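Local coordinates for ileal Bile Acid-Binding Protein (Danio rerio, PDB 3ELZ), which binds bile acids, here cholic acid, and as a cytoplasmic lipid-binding protein of the fatty-acid binding protein family probably carries them through the cell, at the cholic acid site. Coordinates in Å, arbitrary orientation; residue numbers count along the deposited sequence, not the author numbering.

The cholic acid site. Residues 25, 27-28, 53, 55, 65, 67, 75-79, 81-83, 87, 94, 96, 100-101, 103-105, 119. With CHD (cholic acid), chain B; CHD (cholic acid), chain C; CHD (cholic acid), chain D.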
# COMPACT_ATOMS: atom_id res chain seq x y z
N ILE A 25 -4.36 -11.91 8.18
CA ILE A 25 -2.96 -11.63 8.49
C ILE A 25 -2.65 -11.58 10.00
O ILE A 25 -1.55 -11.20 10.41
CB ILE A 25 -2.42 -10.38 7.72
CG1 ILE A 25 -3.02 -9.08 8.26
CG2 ILE A 25 -2.66 -10.56 6.20
CD1 ILE A 25 -2.45 -7.81 7.62
N ILE A 27 -4.12 -9.87 12.67
CA ILE A 27 -4.40 -8.71 13.51
C ILE A 27 -5.65 -9.01 14.34
O ILE A 27 -6.68 -9.40 13.77
CB ILE A 27 -4.59 -7.42 12.67
CG1 ILE A 27 -3.29 -7.07 11.93
CG2 ILE A 27 -5.04 -6.25 13.55
CD1 ILE A 27 -3.38 -5.88 11.00
N PRO A 28 -5.57 -8.84 15.68
CA PRO A 28 -6.69 -9.17 16.56
C PRO A 28 -7.85 -8.18 16.47
O PRO A 28 -7.67 -7.05 16.03
CB PRO A 28 -6.06 -9.15 17.95
CG PRO A 28 -4.93 -8.22 17.85
CD PRO A 28 -4.41 -8.33 16.44
N TRP A 53 7.95 7.13 -1.82
CA TRP A 53 6.59 6.78 -1.40
C TRP A 53 6.50 6.90 0.12
O TRP A 53 7.06 6.10 0.86
CB TRP A 53 6.26 5.36 -1.87
CG TRP A 53 4.79 5.03 -2.00
CD1 TRP A 53 3.91 4.78 -0.98
CD2 TRP A 53 4.04 4.88 -3.21
NE1 TRP A 53 2.66 4.50 -1.48
CE2 TRP A 53 2.71 4.55 -2.85
CE3 TRP A 53 4.36 5.00 -4.57
CZ2 TRP A 53 1.70 4.34 -3.80
CZ3 TRP A 53 3.36 4.80 -5.52
CH2 TRP A 53 2.05 4.46 -5.12
N GLN A 55 4.37 7.58 3.75
CA GLN A 55 3.09 7.32 4.41
C GLN A 55 3.13 7.84 5.84
O GLN A 55 4.02 7.49 6.62
CB GLN A 55 2.75 5.83 4.37
CG GLN A 55 2.55 5.27 2.97
CD GLN A 55 2.62 3.77 2.94
OE1 GLN A 55 3.52 3.16 3.53
NE2 GLN A 55 1.68 3.15 2.24
N ASN A 65 9.27 4.65 1.48
CA ASN A 65 9.87 3.68 0.57
C ASN A 65 10.48 4.35 -0.66
O ASN A 65 9.97 5.35 -1.16
CB ASN A 65 8.86 2.59 0.17
CG ASN A 65 8.69 1.54 1.24
OD1 ASN A 65 7.70 1.54 1.97
ND2 ASN A 65 9.67 0.66 1.36
N PHE A 67 12.19 3.19 -4.42
CA PHE A 67 12.40 2.09 -5.34
C PHE A 67 12.42 2.52 -6.80
O PHE A 67 11.87 3.56 -7.17
CB PHE A 67 11.34 0.99 -5.11
CG PHE A 67 9.92 1.44 -5.39
CD1 PHE A 67 9.15 2.02 -4.39
CD2 PHE A 67 9.37 1.28 -6.65
CE1 PHE A 67 7.84 2.45 -4.64
CE2 PHE A 67 8.05 1.69 -6.91
CZ PHE A 67 7.30 2.27 -5.91
N MET A 75 12.86 -2.38 0.91
CA MET A 75 11.49 -2.11 1.36
C MET A 75 11.44 -1.87 2.86
O MET A 75 12.18 -2.50 3.61
CB MET A 75 10.55 -3.28 1.01
CG MET A 75 10.54 -3.71 -0.46
SD MET A 75 10.12 -2.37 -1.57
CE MET A 75 10.56 -3.05 -3.16
N GLU A 76 10.57 -0.97 3.29
CA GLU A 76 10.37 -0.65 4.70
C GLU A 76 8.88 -0.62 5.10
O GLU A 76 8.02 -0.24 4.33
CB GLU A 76 11.07 0.65 5.08
CG GLU A 76 12.59 0.54 5.16
CD GLU A 76 13.25 1.83 5.59
OE1 GLU A 76 14.50 1.90 5.51
OE2 GLU A 76 12.55 2.76 6.03
N THR A 77 8.64 -0.99 6.34
CA THR A 77 7.35 -1.43 6.83
C THR A 77 6.95 -0.53 8.04
O THR A 77 7.84 0.04 8.66
CB THR A 77 7.59 -2.91 7.23
OG1 THR A 77 7.01 -3.80 6.27
CG2 THR A 77 7.17 -3.21 8.60
N VAL A 78 5.65 -0.38 8.36
CA VAL A 78 5.24 0.36 9.60
C VAL A 78 5.72 -0.26 10.89
O VAL A 78 5.93 0.45 11.88
CB VAL A 78 3.70 0.50 9.88
CG1 VAL A 78 3.27 1.94 9.82
CG2 VAL A 78 2.84 -0.44 9.09
N GLY A 79 5.81 -1.59 10.90
CA GLY A 79 6.31 -2.32 12.06
C GLY A 79 7.80 -2.17 12.25
O GLY A 79 8.36 -2.75 13.17
N LYS A 81 10.15 -3.06 10.05
CA LYS A 81 10.88 -4.18 9.46
C LYS A 81 11.45 -3.79 8.09
O LYS A 81 11.03 -2.81 7.48
CB LYS A 81 10.00 -5.43 9.37
CG LYS A 81 9.34 -5.82 10.71
CD LYS A 81 10.31 -6.54 11.64
CE LYS A 81 9.74 -6.66 13.05
NZ LYS A 81 10.84 -6.95 14.00
N LYS A 82 12.44 -4.56 7.64
CA LYS A 82 13.11 -4.30 6.37
C LYS A 82 13.20 -5.59 5.57
O LYS A 82 13.35 -6.67 6.14
CB LYS A 82 14.51 -3.71 6.61
CG LYS A 82 14.48 -2.32 7.23
CD LYS A 82 15.81 -1.90 7.83
CE LYS A 82 16.55 -0.92 6.93
NZ LYS A 82 17.72 -0.30 7.62
N PHE A 83 13.07 -5.45 4.26
CA PHE A 83 13.34 -6.54 3.32
C PHE A 83 13.62 -5.99 1.92
O PHE A 83 13.57 -4.78 1.70
CB PHE A 83 12.20 -7.58 3.33
CG PHE A 83 10.90 -7.10 2.71
CD1 PHE A 83 9.92 -6.50 3.50
CD2 PHE A 83 10.66 -7.27 1.35
CE1 PHE A 83 8.71 -6.08 2.94
CE2 PHE A 83 9.46 -6.84 0.78
CZ PHE A 83 8.48 -6.25 1.58
N VAL A 87 9.55 -4.43 -7.87
CA VAL A 87 8.26 -3.90 -8.30
C VAL A 87 8.21 -3.76 -9.83
O VAL A 87 9.11 -3.18 -10.44
CB VAL A 87 7.99 -2.51 -7.65
CG1 VAL A 87 6.58 -2.01 -7.96
CG2 VAL A 87 8.24 -2.53 -6.13
N LEU A 94 1.50 -0.45 -10.47
CA LEU A 94 2.70 -0.85 -9.72
C LEU A 94 2.39 -2.10 -8.90
O LEU A 94 1.49 -2.10 -8.06
CB LEU A 94 3.15 0.27 -8.77
CG LEU A 94 4.03 1.45 -9.21
CD1 LEU A 94 3.45 2.22 -10.34
CD2 LEU A 94 4.21 2.38 -8.03
N ILE A 96 3.94 -5.49 -6.67
CA ILE A 96 4.91 -6.36 -5.99
C ILE A 96 4.23 -7.71 -5.77
O ILE A 96 3.04 -7.77 -5.45
CB ILE A 96 5.41 -5.75 -4.65
CG1 ILE A 96 6.63 -6.53 -4.13
CG2 ILE A 96 4.30 -5.66 -3.61
CD1 ILE A 96 7.45 -5.79 -3.07
N LYS A 100 2.27 -15.63 -0.87
CA LYS A 100 1.28 -15.24 0.15
C LYS A 100 0.84 -13.78 0.13
O LYS A 100 0.12 -13.35 1.02
CB LYS A 100 1.77 -15.64 1.57
CG LYS A 100 2.03 -17.14 1.76
CD LYS A 100 2.93 -17.44 2.98
CE LYS A 100 4.36 -16.87 2.79
NZ LYS A 100 5.39 -17.38 3.76
N TYR A 101 1.26 -13.02 -0.88
CA TYR A 101 1.04 -11.57 -0.91
C TYR A 101 1.24 -10.90 -2.26
O TYR A 101 2.24 -11.14 -2.96
CB TYR A 101 1.92 -10.88 0.12
CG TYR A 101 1.72 -9.38 0.25
CD1 TYR A 101 2.63 -8.49 -0.32
CD2 TYR A 101 0.65 -8.85 0.98
CE1 TYR A 101 2.49 -7.12 -0.20
CE2 TYR A 101 0.49 -7.46 1.12
CZ TYR A 101 1.42 -6.61 0.52
OH TYR A 101 1.30 -5.25 0.65
N GLN A 103 0.48 -6.86 -3.98
CA GLN A 103 -0.06 -5.51 -3.91
C GLN A 103 0.06 -4.83 -5.25
O GLN A 103 1.11 -4.84 -5.88
CB GLN A 103 0.57 -4.65 -2.80
CG GLN A 103 -0.26 -3.37 -2.51
CD GLN A 103 0.40 -2.40 -1.54
OE1 GLN A 103 -0.27 -1.76 -0.72
NE2 GLN A 103 1.72 -2.28 -1.61
N THR A 104 -1.06 -4.26 -5.67
CA THR A 104 -1.13 -3.48 -6.87
C THR A 104 -1.56 -2.06 -6.49
O THR A 104 -2.37 -1.87 -5.60
CB THR A 104 -2.14 -4.09 -7.85
OG1 THR A 104 -1.59 -5.31 -8.40
CG2 THR A 104 -2.42 -3.14 -8.97
N THR A 105 -0.97 -1.07 -7.15
CA THR A 105 -1.45 0.30 -7.00
C THR A 105 -1.52 0.98 -8.36
O THR A 105 -0.57 0.90 -9.14
CB THR A 105 -0.63 1.16 -5.98
OG1 THR A 105 0.59 1.60 -6.59
CG2 THR A 105 -0.32 0.41 -4.72
N SER A 119 -2.63 -14.43 1.29
CA SER A 119 -3.08 -15.82 1.42
C SER A 119 -2.79 -16.35 2.82
O SER A 119 -1.83 -15.92 3.47
CB SER A 119 -2.42 -16.72 0.37
OG SER A 119 -2.24 -16.05 -0.87
C1 CHD B . 5.51 -1.84 -4.10
C2 CHD B . 4.10 -2.15 -4.63
C3 CHD B . 3.39 -0.89 -5.12
O3 CHD B . 2.05 -1.26 -5.44
C4 CHD B . 3.38 0.22 -4.05
C5 CHD B . 4.78 0.47 -3.41
C6 CHD B . 4.66 1.53 -2.29
C7 CHD B . 4.19 0.98 -0.92
O7 CHD B . 2.77 0.86 -0.90
C8 CHD B . 4.86 -0.36 -0.52
C9 CHD B . 4.86 -1.40 -1.68
C10 CHD B . 5.54 -0.83 -2.95
C11 CHD B . 5.42 -2.80 -1.27
C12 CHD B . 4.80 -3.34 0.03
O12 CHD B . 3.44 -3.73 -0.21
C13 CHD B . 4.87 -2.31 1.17
C14 CHD B . 4.19 -0.99 0.70
C15 CHD B . 4.16 -0.15 1.99
C16 CHD B . 3.79 -1.19 3.05
C17 CHD B . 3.89 -2.58 2.33
C18 CHD B . 6.34 -2.13 1.65
C19 CHD B . 7.03 -0.50 -2.66
C20 CHD B . 4.24 -3.73 3.32
C21 CHD B . 4.49 -5.13 2.71
C22 CHD B . 3.16 -3.83 4.37
C23 CHD B . 3.89 -3.67 5.70
O25 CHD B . 2.45 -3.15 7.42
C24 CHD B . 3.19 -2.65 6.55
O26 CHD B . 3.41 -1.42 6.33
C1 CHD C . 2.71 -10.48 3.84
C2 CHD C . 2.36 -11.95 4.14
C3 CHD C . 1.09 -12.06 4.98
O3 CHD C . 0.88 -13.42 5.31
C4 CHD C . 1.27 -11.28 6.29
C5 CHD C . 1.62 -9.79 6.05
C6 CHD C . 1.76 -9.07 7.42
C7 CHD C . 3.12 -9.32 8.11
O7 CHD C . 3.18 -10.68 8.60
C8 CHD C . 4.30 -9.00 7.16
C9 CHD C . 4.18 -9.79 5.81
C10 CHD C . 2.82 -9.55 5.07
C11 CHD C . 5.43 -9.65 4.89
C12 CHD C . 6.74 -9.92 5.67
O12 CHD C . 6.75 -11.30 6.07
C13 CHD C . 6.89 -8.96 6.89
C14 CHD C . 5.69 -9.24 7.82
C15 CHD C . 6.05 -8.38 9.04
C16 CHD C . 7.51 -8.81 9.27
C17 CHD C . 8.04 -9.33 7.90
C18 CHD C . 6.97 -7.49 6.42
C19 CHD C . 2.72 -8.10 4.52
C20 CHD C . 9.50 -8.83 7.61
C21 CHD C . 10.03 -9.34 6.26
C22 CHD C . 10.50 -9.17 8.75
C23 CHD C . 11.98 -8.83 8.40
O25 CHD C . 13.34 -7.16 9.47
C24 CHD C . 12.84 -8.32 9.58
O26 CHD C . 13.01 -9.09 10.56
C1 CHD D . -0.80 -8.78 17.85
C2 CHD D . 0.29 -9.85 18.01
C3 CHD D . 1.15 -9.58 19.25
O3 CHD D . 2.18 -10.56 19.33
C4 CHD D . 1.80 -8.19 19.15
C5 CHD D . 0.73 -7.08 18.96
C6 CHD D . 1.44 -5.70 18.92
C7 CHD D . 2.06 -5.37 17.56
O7 CHD D . 3.30 -6.10 17.40
C8 CHD D . 1.10 -5.64 16.38
C9 CHD D . 0.49 -7.07 16.43
C10 CHD D . -0.26 -7.33 17.77
C11 CHD D . -0.36 -7.45 15.18
C12 CHD D . 0.38 -7.14 13.87
O12 CHD D . 1.48 -8.05 13.72
C13 CHD D . 0.86 -5.66 13.81
C14 CHD D . 1.77 -5.39 15.01
C15 CHD D . 2.31 -3.96 14.76
C16 CHD D . 2.47 -3.97 13.22
C17 CHD D . 1.98 -5.38 12.80
C18 CHD D . -0.34 -4.67 13.68
C19 CHD D . -1.47 -6.39 17.93
C20 CHD D . 1.73 -5.50 11.27
C21 CHD D . 0.65 -6.49 10.81
C22 CHD D . 3.08 -5.95 10.70
C23 CHD D . 3.38 -5.26 9.40
O25 CHD D . 5.67 -4.88 9.90
C24 CHD D . 4.59 -4.36 9.56
O26 CHD D . 4.41 -3.16 9.31
O HOH W 1 0.64 0.51 0.72
O HOH W 2 3.52 1.25 5.51
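Two cholic acid molecules occupy the beta-barrel of this fatty-acid binding protein and its mouth: chain B is almost wholly enclosed and chain C about half covered. Chain D, covered over less than half its surface, dips only its tail into the mouth, its steroid lying outside against Ile27 and Pro28; it may reflect crystallisation. Polar groups fix the hydroxyls of the inner molecule. Its 3-hydroxyl O3 donates to the backbone carbonyl Leu94 O (2.8 Å), approaching from above the carbonyl plane. Its 12-hydroxyl O12 meets the phenol Tyr101 OH at 2.8 Å, lying at the ring edge and in the ring plane. The amide Gln103 NE2 comes within 2.6 Å of O12, though O12 lies well out of the amide plane and the N-H is poorly aimed at it. The firmer link of Gln103, whose extended chain has CG anti to the backbone N (chi1 -166°), is OE1 to water 1, which in turn bonds the 7-hydroxyl O7. The carboxylates of chains B and D meet at the loop of residues 77-79, where backbone N-H groups grip them: Val78 N points almost straight at chain B O26 (3.2 Å, 174° at H), while Gly79 N reaches chain D O26 at 2.6 Å. Water 2 ties the same chain B O26 to Gln55 OE1, so the amide side chain extends its reach through solvent.

Apolar groups hold the steroid skeletons. Trp53 offers a broad flat face to chain B C6, which sits 3.5 Å from Trp53 CG in a CH-pi contact. Phe67 CE1 and Met75 SD cradle the angular methyl C19, and Val87 and Ile96 cover C1 and C2. Tyr101, with CG anti to the backbone N (chi1 -177°), is shared between two ligands, and an alanine here would probably loosen both, losing the phenol bond to chain B and the ring beside chain C. One face of that ring lies beneath chain C C19, the methyl offset toward the rim, and Tyr101 CB touches chain C C1 at 3.8 Å.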